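PDB 4WGJ: BepC protein from Bartonella tribocorum, which probably transfers AMP from ATP to threonine or tyrosine hydroxyls of target proteins, this chain being its Fic domain-containing part. Local coordinates for residues F138-A143 with P203-F208; H176-S181 with E209-P214. All coordinates share one frame; numbering follows the deposited sequence. Where two conformers were deposited one is given.

In the fold
Both contacts are made by one continuous piece of chain, helix 202-211 running straight into strand 212-214, and they lie with their centres about 10 Å apart on the same side of the chain's centre. In contact 1 the helix packs on helix 135-152; in contact 2 its last turn and the strand pair with 176-181. The segments alternate along the sequence, 138-143, 176-181, 203-208, 209-214, so the contacts cross along the chain. Phe138 joins them by stacking on His176 and touching Val178 and Thr212. Together they join the C-terminal end of the modelled chain to helix 135-152 and strand 176-178; the bound ATP analogue is about 7 Å from the side chain of Met204.

Contact 1. Residues F138-A143 with P203-F208; sequences FAENAA and PMKDLF
Phe208 lays one face of its ring on the backbone of helix 138-143, where Ala143 CA sits 4.0 Å from the ring centroid and 20° off its normal, a CH-pi contact. The ring meets the helix along its CD2 and CD1 sides: CD2 is 3.7 Å from the methyl of Ala142, while CD1 faces CA and CB of Ala143. With no more than methyl groups on Ala139, Ala142 and Ala143, the ring lies directly against the main chain. At the base of the same side chain, Phe208 CB lies 3.5 Å from Ala139 O.

Lys205 comes alongside the same Ala143 methyl. Bent at chi2 and extended beyond it, its chain passes with CD 3.7 Å from Ala143 CB and, in the conformer given, delivers NZ to the carbonyl of Glu140. This hydrogen bond is short, Lys205 NZ to Glu140 O 2.7 Å, with the donor tilted 30° from the carbonyl plane. In that conformer the ammonium also forms a salt bridge with Asp144, so two acceptors grip it.

The segment axes approach to 8.4 Å and run at 130° to each other. Met167 of helix 159-174 touches Ala142 and Phe208, Phe146 packs on the Phe208 ring, and Met204 reaches across to helix 185-198, so the contact lies where helices 135-152 and 202-211 meet helices 159-174 and 185-198.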
loop_
_atom_site.group_PDB
_atom_site.type_symbol
_atom_site.label_atom_id
_atom_site.label_comp_id
_atom_site.label_asym_id
_atom_site.label_seq_id
_atom_site.Cartn_x
_atom_site.Cartn_y
_atom_site.Cartn_z
ATOM N N PHE A 138 19.868 -1.152 -5.349
ATOM C CA PHE A 138 18.648 -0.547 -4.841
ATOM C C PHE A 138 17.418 -1.231 -5.430
ATOM O O PHE A 138 16.474 -1.534 -4.715
ATOM C CB PHE A 138 18.570 0.950 -5.140
ATOM C CG PHE A 138 17.273 1.563 -4.689
ATOM C CD1 PHE A 138 17.113 1.975 -3.374
ATOM C CD2 PHE A 138 16.197 1.675 -5.561
ATOM C CE1 PHE A 138 15.907 2.515 -2.942
ATOM C CE2 PHE A 138 14.998 2.215 -5.137
ATOM C CZ PHE A 138 14.853 2.629 -3.828
ATOM N N ALA A 139 17.433 -1.470 -6.738
ATOM C CA ALA A 139 16.270 -2.062 -7.396
ATOM C C ALA A 139 15.957 -3.436 -6.806
ATOM O O ALA A 139 14.790 -3.785 -6.576
ATOM C CB ALA A 139 16.506 -2.153 -8.893
ATOM N N GLU A 140 17.008 -4.204 -6.547
ATOM C CA GLU A 140 16.863 -5.543 -5.969
ATOM C C GLU A 140 16.257 -5.504 -4.578
ATOM O O GLU A 140 15.291 -6.219 -4.271
ATOM C CB GLU A 140 18.221 -6.230 -5.887
ATOM C CG GLU A 140 18.475 -7.298 -6.894
ATOM C CD GLU A 140 19.772 -8.004 -6.594
ATOM O OE1 GLU A 140 19.721 -9.190 -6.208
ATOM O OE2 GLU A 140 20.834 -7.359 -6.708
ATOM N N ASN A 141 16.858 -4.688 -3.718
ATOM C CA ASN A 141 16.377 -4.544 -2.345
ATOM C C ASN A 141 14.996 -3.913 -2.258
ATOM O O ASN A 141 14.184 -4.302 -1.417
ATOM C CB ASN A 141 17.367 -3.720 -1.526
ATOM C CG ASN A 141 18.576 -4.529 -1.103
ATOM O OD1 ASN A 141 18.538 -5.226 -0.089
ATOM N ND2 ASN A 141 19.638 -4.472 -1.893
ATOM N N ALA A 142 14.722 -2.953 -3.135
ATOM C CA ALA A 142 13.424 -2.272 -3.140
ATOM C C ALA A 142 12.296 -3.221 -3.522
ATOM O O ALA A 142 11.205 -3.141 -2.959
ATOM C CB ALA A 142 13.452 -1.065 -4.087
ATOM N N ALA A 143 12.566 -4.129 -4.462
ATOM C CA ALA A 143 11.605 -5.173 -4.809
ATOM C C ALA A 143 11.231 -6.010 -3.582
ATOM O O ALA A 143 10.060 -6.324 -3.379
ATOM C CB ALA A 143 12.162 -6.074 -5.901
ATOM N N PRO A 203 9.358 -11.347 -11.970
ATOM C CA PRO A 203 8.652 -10.207 -12.564
ATOM C C PRO A 203 8.750 -8.936 -11.715
ATOM O O PRO A 203 8.881 -7.836 -12.272
ATOM C CB PRO A 203 7.207 -10.699 -12.639
ATOM C CG PRO A 203 7.345 -12.174 -12.828
ATOM C CD PRO A 203 8.502 -12.549 -11.936
ATOM N N MET A 204 8.707 -9.078 -10.393
ATOM C CA MET A 204 8.800 -7.898 -9.530
ATOM C C MET A 204 10.212 -7.317 -9.585
ATOM O O MET A 204 10.387 -6.098 -9.615
ATOM C CB MET A 204 8.414 -8.237 -8.087
ATOM C CG MET A 204 8.267 -7.010 -7.206
ATOM S SD MET A 204 6.830 -6.032 -7.671
ATOM C CE MET A 204 5.508 -7.049 -7.004
ATOM N N LYS A 205 11.220 -8.184 -9.580
ATOM C CA LYS A 205 12.604 -7.735 -9.733
ATOM C C LYS A 205 12.771 -6.944 -11.022
ATOM O O LYS A 205 13.392 -5.871 -11.033
ATOM C CB LYS A 205 13.565 -8.924 -9.720
ATOM C CG LYS A 205 13.603 -9.664 -8.393
ATOM C CD LYS A 205 14.251 -8.837 -7.300
ATOM C CE LYS A 205 14.297 -9.621 -5.989
ATOM N NZ LYS A 205 14.790 -8.781 -4.876
ATOM N N ASP A 206 12.211 -7.475 -12.107
ATOM C CA ASP A 206 12.279 -6.809 -13.402
ATOM C C ASP A 206 11.574 -5.461 -13.351
ATOM O O ASP A 206 12.065 -4.475 -13.906
ATOM C CB ASP A 206 11.653 -7.678 -14.504
ATOM C CG ASP A 206 12.466 -8.929 -14.807
ATOM O OD1 ASP A 206 13.619 -9.042 -14.334
ATOM O OD2 ASP A 206 11.951 -9.797 -15.545
ATOM N N LEU A 207 10.416 -5.432 -12.695
ATOM C CA LEU A 207 9.635 -4.210 -12.575
ATOM C C LEU A 207 10.459 -3.121 -11.899
ATOM O O LEU A 207 10.550 -1.995 -12.387
ATOM C CB LEU A 207 8.346 -4.481 -11.794
ATOM C CG LEU A 207 7.414 -3.292 -11.552
ATOM C CD1 LEU A 207 7.029 -2.646 -12.865
ATOM C CD2 LEU A 207 6.169 -3.749 -10.797
ATOM N N PHE A 208 11.080 -3.454 -10.771
ATOM C CA PHE A 208 11.848 -2.428 -10.072
ATOM C C PHE A 208 13.112 -2.025 -10.825
ATOM O O PHE A 208 13.549 -0.879 -10.723
ATOM C CB PHE A 208 12.146 -2.872 -8.632
ATOM C CG PHE A 208 11.034 -2.507 -7.695
ATOM C CD1 PHE A 208 9.883 -3.277 -7.641
ATOM C CD2 PHE A 208 11.087 -1.331 -6.955
ATOM C CE1 PHE A 208 8.821 -2.913 -6.816
ATOM C CE2 PHE A 208 10.033 -0.955 -6.137
ATOM C CZ PHE A 208 8.896 -1.750 -6.065
#

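Contact 2. Residues H176-S181 with E209-P214; sequences HTVDFS and EDITHP. With GLY (glycine), chain E; EDO (1,2-ethanediol), chain C.
Thr177 and His213 form the hydrogen-bonded pair of a short antiparallel ladder, and their backbones exchange two bonds: Thr177 N to His213 O, 2.8 Å, and His213 N to Thr177 O, 2.9 Å. Asp179 N continues the ladder beyond strand 176-178, donating to Ile211 O at 3.0 Å, where helix 202-211 gives way to strand. Between these bonds Val178 faces Thr212 as a non-hydrogen-bonded pair, with CA-H...O contacts from Val178 CA to Ile211 O and from Thr212 CA to Thr177 O.

The apolar contacts centre on Ile211. With CG1 between the backbone N and the carbonyl carbon (chi1 69°), the chain extends to put CD1 over one face of the Phe180 ring, 3.4 Å from CE1, and 3.7 Å from Val178 CG1.

The polar side-chain bonds lie just past the strand, around Asp179. Its OD1 takes bonds from both N and OG of Ser181, from the same face of the carboxylate plane; the backbone bond makes an Asx turn. A 1,2-ethanediol, probably from the crystallisation liquor, links the His213 side chain to the Asp179 backbone: O1 lies in the plane of the His213 ring, hydrogen-bonded to NE2 at 2.7 Å, and both hydroxyls also bond to Asp179 O.

Helix 135-152 lies against the face carrying Val178 and Thr212, through Phe138. Phe180 instead turns to Met188 of helix 185-198 and, with Ser181, leads into the pockets holding two bound glycines.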
loop_
_atom_site.group_PDB
_atom_site.type_symbol
_atom_site.label_atom_id
_atom_site.label_comp_id
_atom_site.label_asym_id
_atom_site.label_seq_id
_atom_site.Cartn_x
_atom_site.Cartn_y
_atom_site.Cartn_z
ATOM N N HIS A 176 17.487 7.462 -5.383
ATOM C CA HIS A 176 17.021 6.807 -6.604
ATOM C C HIS A 176 15.592 7.204 -6.906
ATOM O O HIS A 176 14.733 7.125 -6.033
ATOM C CB HIS A 176 17.096 5.282 -6.476
ATOM C CG HIS A 176 18.454 4.777 -6.118
ATOM N ND1 HIS A 176 19.417 4.501 -7.067
ATOM C CD2 HIS A 176 19.021 4.515 -4.916
ATOM C CE1 HIS A 176 20.510 4.071 -6.465
ATOM N NE2 HIS A 176 20.298 4.070 -5.160
ATOM N N THR A 177 15.321 7.619 -8.136
ATOM C CA THR A 177 13.945 7.906 -8.504
ATOM C C THR A 177 13.196 6.619 -8.835
ATOM O O THR A 177 13.663 5.782 -9.613
ATOM C CB THR A 177 13.869 8.873 -9.687
ATOM O OG1 THR A 177 14.413 10.131 -9.283
ATOM C CG2 THR A 177 12.421 9.075 -10.123
ATOM N N VAL A 178 12.028 6.476 -8.218
ATOM C CA VAL A 178 11.153 5.338 -8.431
ATOM C C VAL A 178 9.903 5.863 -9.105
ATOM O O VAL A 178 9.167 6.650 -8.512
ATOM C CB VAL A 178 10.795 4.651 -7.100
ATOM C CG1 VAL A 178 9.823 3.485 -7.335
ATOM C CG2 VAL A 178 12.066 4.192 -6.398
ATOM N N ASP A 179 9.672 5.464 -10.352
ATOM C CA ASP A 179 8.646 6.114 -11.165
ATOM C C ASP A 179 7.683 5.085 -11.736
ATOM O O ASP A 179 8.061 4.301 -12.603
ATOM C CB ASP A 179 9.313 6.928 -12.288
ATOM C CG ASP A 179 8.318 7.495 -13.282
ATOM O OD1 ASP A 179 7.129 7.640 -12.941
ATOM O OD2 ASP A 179 8.733 7.804 -14.415
ATOM N N PHE A 180 6.448 5.077 -11.235
ATOM C CA PHE A 180 5.458 4.109 -11.684
ATOM C C PHE A 180 4.593 4.597 -12.854
ATOM O O PHE A 180 3.655 3.896 -13.246
ATOM C CB PHE A 180 4.522 3.721 -10.526
ATOM C CG PHE A 180 5.196 2.962 -9.407
ATOM C CD1 PHE A 180 5.345 1.582 -9.471
ATOM C CD2 PHE A 180 5.652 3.629 -8.276
ATOM C CE1 PHE A 180 5.945 0.878 -8.432
ATOM C CE2 PHE A 180 6.256 2.929 -7.225
ATOM C CZ PHE A 180 6.406 1.557 -7.307
ATOM N N SER A 181 4.908 5.768 -13.417
ATOM C CA SER A 181 3.968 6.411 -14.336
ATOM C C SER A 181 3.610 5.583 -15.579
ATOM O O SER A 181 2.498 5.720 -16.095
ATOM C CB SER A 181 4.498 7.785 -14.770
ATOM O OG SER A 181 5.707 7.694 -15.496
ATOM N N GLU A 209 13.677 -2.926 -11.620
ATOM C CA GLU A 209 14.764 -2.536 -12.510
ATOM C C GLU A 209 14.248 -1.516 -13.536
ATOM O O GLU A 209 14.943 -0.555 -13.883
ATOM C CB GLU A 209 15.359 -3.770 -13.209
ATOM C CG GLU A 209 16.209 -3.457 -14.428
ATOM C CD GLU A 209 17.429 -2.626 -14.088
ATOM O OE1 GLU A 209 17.966 -2.795 -12.970
ATOM O OE2 GLU A 209 17.848 -1.806 -14.936
ATOM N N ASP A 210 13.012 -1.706 -13.989
ATOM C CA ASP A 210 12.462 -0.875 -15.055
ATOM C C ASP A 210 12.032 0.514 -14.572
ATOM O O ASP A 210 11.974 1.452 -15.375
ATOM C CB ASP A 210 11.265 -1.572 -15.719
ATOM C CG ASP A 210 11.667 -2.805 -16.527
ATOM O OD1 ASP A 210 12.827 -2.879 -16.983
ATOM O OD2 ASP A 210 10.808 -3.693 -16.722
ATOM N N ILE A 211 11.743 0.655 -13.279
ATOM C CA ILE A 211 11.187 1.915 -12.778
ATOM C C ILE A 211 12.171 2.730 -11.938
ATOM O O ILE A 211 11.862 3.853 -11.546
ATOM C CB ILE A 211 9.917 1.673 -11.931
ATOM C CG1 ILE A 211 10.271 0.969 -10.620
ATOM C CG2 ILE A 211 8.870 0.894 -12.738
ATOM C CD1 ILE A 211 9.080 0.716 -9.696
ATOM N N THR A 212 13.350 2.165 -11.674
ATOM C CA THR A 212 14.381 2.824 -10.859
ATOM C C THR A 212 15.412 3.547 -11.737
ATOM O O THR A 212 15.957 2.951 -12.666
ATOM C CB THR A 212 15.098 1.788 -9.961
ATOM O OG1 THR A 212 14.167 1.274 -8.999
ATOM C CG2 THR A 212 16.282 2.410 -9.222
ATOM N N HIS A 213 15.673 4.821 -11.445
ATOM C CA HIS A 213 16.618 5.622 -12.216
ATOM C C HIS A 213 17.478 6.463 -11.265
ATOM O O HIS A 213 17.034 6.801 -10.168
ATOM C CB HIS A 213 15.876 6.549 -13.200
ATOM C CG HIS A 213 14.715 5.907 -13.898
ATOM N ND1 HIS A 213 14.825 5.304 -15.134
ATOM C CD2 HIS A 213 13.419 5.767 -13.527
ATOM C CE1 HIS A 213 13.649 4.818 -15.493
ATOM N NE2 HIS A 213 12.779 5.087 -14.537
ATOM N N PRO A 214 18.699 6.829 -11.687
ATOM C CA PRO A 214 19.452 7.804 -10.888
ATOM C C PRO A 214 18.670 9.099 -10.720
ATOM O O PRO A 214 17.922 9.483 -11.616
ATOM C CB PRO A 214 20.730 8.037 -11.710
ATOM C CG PRO A 214 20.361 7.644 -13.110
ATOM C CD PRO A 214 19.388 6.495 -12.945
HETATM N N GLY E . -2.125 2.251 -17.397
HETATM C CA GLY E . -1.765 3.657 -17.414
HETATM C C GLY E . -0.362 3.928 -16.907
HETATM O O GLY E . 0.463 4.520 -17.608
HETATM O OXT GLY E . -0.018 3.576 -15.778
HETATM C C1 EDO C . 9.412 4.451 -16.067
HETATM O O1 EDO C . 10.079 4.674 -14.818
HETATM C C2 EDO C . 8.253 3.485 -15.854
HETATM O O2 EDO C . 7.191 4.155 -15.161
#